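PDB 2NLZ: cephalosporin acylase from Bacillus halodurans, which is named a cephalosporin acylase and probably cleaves amide bonds as an N-terminal nucleophile hydrolase of the gamma-glutamyltranspeptidase family, its true substrate not being established. Local coordinates for residues D[111-115]-D[174-179]; D[155-159]-D[531-535]; D[302-306]-D[340-346]. The protein carries 1 engineered substitution. One frame throughout, in Å; residues are numbered along the deposited sequence.

The three contacts lie far apart in the fold: the centres of interactions 1 and 2 are about 28 Å apart, those of 2 and 3 about 36 Å, those of 1 and 3 about 41 Å. Interactions 1 and 2 share helix 157-173: residues 155-159 lead into its first turn, and the loop 174-179 follows its last, so their segments alternate along the sequence. Interaction 3 comes later, between helix 294-314 and the loop ahead of strand 359-365, and falls wholly within the long span that interaction 2 bridges. Interactions 1 and 3 fasten peripheral loops of one subunit, whereas interaction 2 ties a helix start to a loop near the chain's end and lies against the second subunit.

Interaction 1. Residues D[111-115]-D[174-179]; sequences PYGVI and WTDDVY
Y112 and G113 run past W174 and V178 as one loop beside another, with CA atoms no nearer than 7.1 Å (G113 CA to V178 CA), too far for the backbones to pair, so side chains bridge the gap. Y112 offers a ring face and W174 meets it edge-on. This is a T-shaped pair, with the tyrosine ring and the five-membered ring of the indole 5.0 Å apart at their centroids and their planes at 67°. The approaching rim is the NE1 and CZ2 side of the indole, W174 CZ2 lying 3.4 Å from Y112 CD2, while P111 CB lies over the rim of the opposite face of the tyrosine. With Y112 CG anti to its own carbonyl carbon (chi1 -55°), the ring swings across to this edge of the indole.

In this gamma-glutamyltranspeptidase-family fold, where helices pack outside a beta sandwich, the contact joins the loop before helix 122-133 to the turn between helices 157-173 and 180-186. W174 also meets W182 of the latter helix edge-to-face. Beneath the indole lies the Y179 ring, with W174 CG 3.5 Å above its centre. The Y179 hydroxyl reaches the Y112-G113 peptide: Y179 OH is 3.0 Å from G113 N, but the angle is too poor for a hydrogen bond. G113 has a backbone conformation in which a CB would run into the preceding carbonyl oxygen, so glycine is called for, and its backbone is bonded to S383. Further along, V114 CG1 meets V178 CG1 at 3.8 Å, the two side chains crossing nearly at right angles, and F232 and F231 of helix 223-234 pack on V114 and V178 respectively.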
# COMPACT_ATOMS: atom_id res chain seq x y z
N PRO D 111 16.82 37.66 7.79
CA PRO D 111 15.78 37.20 6.88
C PRO D 111 14.65 38.22 6.67
O PRO D 111 14.00 38.22 5.62
CB PRO D 111 15.25 35.93 7.55
CG PRO D 111 15.63 36.05 8.98
CD PRO D 111 16.86 36.88 9.04
N TYR D 112 14.44 39.10 7.65
CA TYR D 112 13.28 39.98 7.64
C TYR D 112 13.62 41.46 7.84
O TYR D 112 14.70 41.80 8.34
CB TYR D 112 12.27 39.50 8.68
CG TYR D 112 11.87 38.06 8.48
CD1 TYR D 112 12.19 37.08 9.42
CD2 TYR D 112 11.21 37.65 7.31
CE1 TYR D 112 11.83 35.74 9.21
CE2 TYR D 112 10.85 36.32 7.10
CZ TYR D 112 11.16 35.38 8.05
OH TYR D 112 10.80 34.06 7.84
N GLY D 113 12.71 42.34 7.44
CA GLY D 113 12.95 43.77 7.55
C GLY D 113 13.39 44.40 6.24
O GLY D 113 13.27 43.80 5.18
N VAL D 114 13.91 45.61 6.31
CA VAL D 114 14.19 46.38 5.11
C VAL D 114 15.53 46.00 4.51
O VAL D 114 15.82 46.35 3.35
CB VAL D 114 14.16 47.89 5.39
CG1 VAL D 114 12.73 48.38 5.49
CG2 VAL D 114 14.94 48.23 6.66
N ILE D 115 16.33 45.29 5.29
CA ILE D 115 17.72 44.99 4.92
C ILE D 115 17.91 43.98 3.77
O ILE D 115 18.69 44.26 2.85
CB ILE D 115 18.56 44.64 6.17
CG1 ILE D 115 18.53 45.81 7.16
CG2 ILE D 115 20.01 44.34 5.80
CD1 ILE D 115 18.30 45.41 8.60
N TRP D 174 7.63 39.91 14.80
CA TRP D 174 7.55 41.19 14.10
C TRP D 174 6.81 42.24 14.94
O TRP D 174 5.62 42.48 14.73
CB TRP D 174 6.90 41.03 12.71
CG TRP D 174 7.66 40.18 11.69
CD1 TRP D 174 8.91 39.65 11.82
CD2 TRP D 174 7.20 39.79 10.37
NE1 TRP D 174 9.25 38.94 10.69
CE2 TRP D 174 8.22 39.02 9.79
CE3 TRP D 174 6.03 40.02 9.64
CZ2 TRP D 174 8.10 38.46 8.51
CZ3 TRP D 174 5.91 39.46 8.37
CH2 TRP D 174 6.94 38.69 7.82
N THR D 175 7.52 42.83 15.90
CA THR D 175 6.98 43.96 16.67
C THR D 175 7.77 45.22 16.34
O THR D 175 8.64 45.64 17.11
CB THR D 175 7.00 43.70 18.19
OG1 THR D 175 8.25 43.09 18.56
CG2 THR D 175 5.85 42.80 18.61
N ASP D 176 7.46 45.81 15.20
CA ASP D 176 8.15 47.00 14.72
C ASP D 176 7.16 47.77 13.86
O ASP D 176 6.12 47.24 13.48
CB ASP D 176 9.37 46.60 13.90
CG ASP D 176 10.46 47.65 13.90
OD1 ASP D 176 11.60 47.32 14.27
OD2 ASP D 176 10.19 48.81 13.53
N ASP D 177 7.49 49.02 13.56
CA ASP D 177 6.64 49.84 12.71
C ASP D 177 6.57 49.30 11.29
O ASP D 177 5.51 49.34 10.67
CB ASP D 177 7.13 51.30 12.71
CG ASP D 177 6.70 52.06 13.94
OD1 ASP D 177 6.16 53.18 13.79
OD2 ASP D 177 6.90 51.54 15.06
N VAL D 178 7.70 48.78 10.80
CA VAL D 178 7.81 48.29 9.42
C VAL D 178 6.85 47.16 9.09
O VAL D 178 6.42 47.03 7.94
CB VAL D 178 9.24 47.80 9.08
CG1 VAL D 178 9.82 48.61 7.95
CG2 VAL D 178 10.13 47.80 10.31
N TYR D 179 6.52 46.35 10.09
CA TYR D 179 5.72 45.15 9.86
C TYR D 179 4.22 45.38 10.00
O TYR D 179 3.43 44.47 9.75
CB TYR D 179 6.17 44.01 10.78
CG TYR D 179 7.62 43.61 10.62
CD1 TYR D 179 8.08 43.00 9.45
CD2 TYR D 179 8.55 43.83 11.65
CE1 TYR D 179 9.43 42.63 9.31
CE2 TYR D 179 9.89 43.46 11.51
CZ TYR D 179 10.32 42.86 10.34
OH TYR D 179 11.63 42.50 10.20

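Interaction 2. Residues D[155-159]-D[531-535]; sequences VTPTL and RTDGQ
D533 reaches from the loop ahead of strand 535-538 to the start of helix 157-173, and its side chain carries most of this contact. The CB bond already points toward the helix, and with CG anti to the carbonyl carbon (chi1 -54°) the carboxylate is carried on to the two threonines that open the first turn. At CG the nearest atom across the contact is T156 OG1, 3.7 Å away. The branch then divides the work. D533 OD2 accepts a hydrogen bond from T156 OG1 at 2.8 Å, the hydroxyl coming in from above the carboxylate plane, 53° out of it. T158 OG1 gives the same oxygen a second, weak bond at 3.3 Å from D533 OD2, and T158 CB stands against that oxygen too. D533 OD1 is turned to the neighbouring molecule, where it accepts a hydrogen bond from N17 ND2 of the second subunit.

T156 occupies the N-cap position of helix 157-173, so the acidic group sits off the helix's amino end, held by two side-chain hydroxyls of its opening residues. The positive end of the helix dipole is likely to favour the charged form of the carboxylate. T156 places its hydroxyl between its backbone N and carbonyl carbon, from where it points to D533, whose side chain comes from the opposite direction.

Beside the acid, T532 adds a looser touch, T158 CG2 to T532 OG1 at 4.2 Å. On the other side of D533 in sequence, G534 adopts extended backbone angles with positive phi that call for glycine, and Q535 then bonds through its backbone to T28. V18 of the second subunit packs on D533, and Y20 of that same subunit on P157.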
# COMPACT_ATOMS: atom_id res chain seq x y z
N VAL D 155 -10.63 31.34 1.01
CA VAL D 155 -9.32 30.77 1.30
C VAL D 155 -9.38 29.24 1.43
O VAL D 155 -10.15 28.70 2.23
CB VAL D 155 -8.70 31.43 2.55
CG1 VAL D 155 -7.39 30.77 2.95
CG2 VAL D 155 -8.50 32.91 2.30
N THR D 156 -8.57 28.54 0.64
CA THR D 156 -8.53 27.09 0.70
C THR D 156 -7.74 26.64 1.95
O THR D 156 -6.89 27.38 2.43
CB THR D 156 -7.93 26.48 -0.60
OG1 THR D 156 -6.51 26.69 -0.63
CG2 THR D 156 -8.57 27.10 -1.86
N PRO D 157 -8.05 25.43 2.48
CA PRO D 157 -7.40 24.87 3.68
C PRO D 157 -5.87 24.89 3.66
O PRO D 157 -5.25 25.18 4.69
CB PRO D 157 -7.87 23.41 3.68
CG PRO D 157 -9.16 23.44 2.99
CD PRO D 157 -9.08 24.52 1.96
N THR D 158 -5.28 24.58 2.51
CA THR D 158 -3.82 24.53 2.38
C THR D 158 -3.22 25.92 2.51
O THR D 158 -2.27 26.12 3.27
CB THR D 158 -3.41 23.90 1.03
OG1 THR D 158 -4.19 22.73 0.80
CG2 THR D 158 -1.93 23.55 1.02
N LEU D 159 -3.78 26.88 1.76
CA LEU D 159 -3.37 28.27 1.85
C LEU D 159 -3.56 28.78 3.29
O LEU D 159 -2.71 29.49 3.81
CB LEU D 159 -4.14 29.12 0.85
CG LEU D 159 -3.84 30.61 0.79
CD1 LEU D 159 -2.47 30.84 0.21
CD2 LEU D 159 -4.87 31.31 -0.06
N ARG D 531 0.25 17.16 -4.63
CA ARG D 531 0.45 17.51 -3.22
C ARG D 531 -0.20 18.83 -2.74
O ARG D 531 -0.06 19.20 -1.57
CB ARG D 531 1.93 17.51 -2.87
CG ARG D 531 2.57 16.16 -2.97
CD ARG D 531 4.07 16.28 -3.09
NE ARG D 531 4.70 15.02 -3.48
CZ ARG D 531 4.72 14.53 -4.72
NH1 ARG D 531 4.13 15.18 -5.71
NH2 ARG D 531 5.33 13.39 -4.96
N THR D 532 -0.91 19.51 -3.63
CA THR D 532 -1.48 20.81 -3.33
C THR D 532 -2.78 21.05 -4.12
O THR D 532 -3.21 20.19 -4.89
CB THR D 532 -0.44 21.94 -3.60
OG1 THR D 532 -0.89 23.18 -3.05
CG2 THR D 532 -0.18 22.11 -5.09
N ASP D 533 -3.43 22.20 -3.87
CA ASP D 533 -4.54 22.69 -4.69
C ASP D 533 -3.92 23.13 -5.98
O ASP D 533 -2.82 23.66 -5.98
CB ASP D 533 -5.19 23.92 -4.07
CG ASP D 533 -5.62 23.72 -2.63
OD1 ASP D 533 -6.46 22.84 -2.36
OD2 ASP D 533 -5.13 24.49 -1.77
N GLY D 534 -4.61 22.93 -7.09
CA GLY D 534 -4.04 23.32 -8.37
C GLY D 534 -4.75 22.65 -9.53
O GLY D 534 -5.64 21.81 -9.34
N GLN D 535 -4.34 22.99 -10.75
CA GLN D 535 -5.10 22.55 -11.89
C GLN D 535 -4.27 22.60 -13.14
O GLN D 535 -3.47 23.52 -13.31
CB GLN D 535 -6.32 23.46 -12.05
CG GLN D 535 -7.49 22.83 -12.74
CD GLN D 535 -8.66 23.78 -12.84
OE1 GLN D 535 -8.52 24.90 -13.31
NE2 GLN D 535 -9.83 23.32 -12.40

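Interaction 3. Residues D[302-306]-D[340-346]; sequences EAMKL and EIGEQAL
E302 and K305 reach L346 because each chain bends: the glutamate folds at chi2 (-69°) and the lysine at chi3 (74°), which brings carboxylate and ammonium together beside the L346 backbone. The two groups, one helical turn apart, form a salt bridge between K305 NZ and E302 OE1, and each also takes hold of the leucine. L346 N donates to E302 OE2 at 2.9 Å in a nearly straight bond, 169° at the hydrogen, while K305 NZ donates to L346 O at 2.9 Å, in the carbonyl plane on a lone pair. Both carboxylate oxygens use their syn lone pairs, so the group is fixed in its rotation from two sides. The backbone N and O of one loop residue are thus both satisfied by helix side chains. With an alanine in place of E302, L346 N would probably be left without its acceptor and K305 without its countercharge, the lysine being set freer to turn.

The apolar half of the contact lies alongside. L346 puts CG between its backbone N and carbonyl carbon, which leaves L346 CD1 3.8 Å from L306 CD2, L306 lying crosswise to it. L306 CD1 meets I341 CG1 at 3.6 Å. I341 CG2 lies 4.0 Å from E302 CB, and I341 CD1 reaches over to A303 CB at 4.3 Å.

This packing fastens the loop that follows helix 331-338 onto one side of helix 294-314, in a protein of the Ntn-hydrolase class. I282 of helix 274-283 packs on both A303 and I341, M304 meets Q446 and M449 of helix 444-457, and W473 of strand 471-473 lies against K305.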
# COMPACT_ATOMS: atom_id res chain seq x y z
N GLU D 302 23.83 11.04 -5.55
CA GLU D 302 25.25 11.37 -5.56
C GLU D 302 25.63 12.46 -6.55
O GLU D 302 26.35 13.39 -6.19
CB GLU D 302 26.10 10.12 -5.78
CG GLU D 302 25.97 9.09 -4.67
CD GLU D 302 26.59 9.53 -3.35
OE1 GLU D 302 26.00 10.38 -2.64
OE2 GLU D 302 27.67 9.00 -3.01
N ALA D 303 25.14 12.33 -7.79
CA ALA D 303 25.37 13.32 -8.85
C ALA D 303 24.84 14.69 -8.45
O ALA D 303 25.52 15.71 -8.60
CB ALA D 303 24.73 12.87 -10.16
N MET D 304 23.62 14.70 -7.93
CA MET D 304 23.01 15.93 -7.46
C MET D 304 23.89 16.59 -6.42
O MET D 304 24.16 17.79 -6.51
CB MET D 304 21.60 15.67 -6.90
CG MET D 304 20.87 16.92 -6.39
SD MET D 304 20.99 18.35 -7.49
CE MET D 304 20.06 17.79 -8.92
N LYS D 305 24.36 15.79 -5.47
CA LYS D 305 25.20 16.29 -4.39
C LYS D 305 26.42 17.03 -4.91
O LYS D 305 26.66 18.16 -4.50
CB LYS D 305 25.60 15.16 -3.44
CG LYS D 305 24.58 14.92 -2.34
CD LYS D 305 24.64 13.50 -1.82
CE LYS D 305 25.85 13.27 -0.93
NZ LYS D 305 26.00 11.83 -0.57
N LEU D 306 27.16 16.41 -5.82
CA LEU D 306 28.39 17.02 -6.34
C LEU D 306 28.12 18.34 -7.07
O LEU D 306 28.82 19.33 -6.85
CB LEU D 306 29.13 16.05 -7.25
CG LEU D 306 29.56 14.73 -6.59
CD1 LEU D 306 29.71 13.62 -7.62
CD2 LEU D 306 30.83 14.92 -5.74
N GLU D 340 34.25 10.51 -8.66
CA GLU D 340 34.14 10.58 -7.21
C GLU D 340 32.93 9.81 -6.67
O GLU D 340 32.84 9.58 -5.46
CB GLU D 340 34.14 12.02 -6.71
CG GLU D 340 35.47 12.73 -6.91
CD GLU D 340 35.78 13.71 -5.80
OE1 GLU D 340 36.39 14.76 -6.09
OE2 GLU D 340 35.42 13.42 -4.63
N ILE D 341 32.02 9.42 -7.56
CA ILE D 341 30.89 8.59 -7.17
C ILE D 341 31.35 7.14 -7.01
O ILE D 341 31.76 6.51 -7.98
CB ILE D 341 29.72 8.66 -8.19
CG1 ILE D 341 29.22 10.10 -8.32
CG2 ILE D 341 28.58 7.74 -7.77
CD1 ILE D 341 28.12 10.28 -9.34
N GLY D 342 31.29 6.64 -5.78
CA GLY D 342 31.64 5.25 -5.50
C GLY D 342 30.42 4.41 -5.15
O GLY D 342 29.33 4.62 -5.69
N GLU D 343 30.62 3.46 -4.25
CA GLU D 343 29.52 2.62 -3.77
C GLU D 343 28.99 3.14 -2.44
O GLU D 343 27.82 2.97 -2.11
CB GLU D 343 29.96 1.16 -3.65
CG GLU D 343 28.81 0.18 -3.66
CD GLU D 343 29.25 -1.27 -3.57
OE1 GLU D 343 30.46 -1.53 -3.72
OE2 GLU D 343 28.39 -2.14 -3.34
N GLN D 344 29.87 3.78 -1.67
CA GLN D 344 29.48 4.40 -0.41
C GLN D 344 29.07 5.85 -0.63
O GLN D 344 29.56 6.50 -1.55
CB GLN D 344 30.62 4.31 0.60
CG GLN D 344 30.72 2.97 1.33
CD GLN D 344 29.53 2.69 2.24
OE1 GLN D 344 29.21 3.48 3.14
NE2 GLN D 344 28.87 1.56 2.02
N ALA D 345 28.19 6.34 0.23
CA ALA D 345 27.67 7.70 0.12
C ALA D 345 28.74 8.72 0.46
O ALA D 345 29.21 8.77 1.60
CB ALA D 345 26.47 7.88 1.01
N LEU D 346 29.11 9.53 -0.52
CA LEU D 346 30.19 10.50 -0.37
C LEU D 346 29.79 11.73 0.46
O LEU D 346 28.61 12.05 0.58
CB LEU D 346 30.71 10.94 -1.74
CG LEU D 346 29.72 11.48 -2.79
CD1 LEU D 346 29.59 12.99 -2.74
CD2 LEU D 346 30.08 11.03 -4.19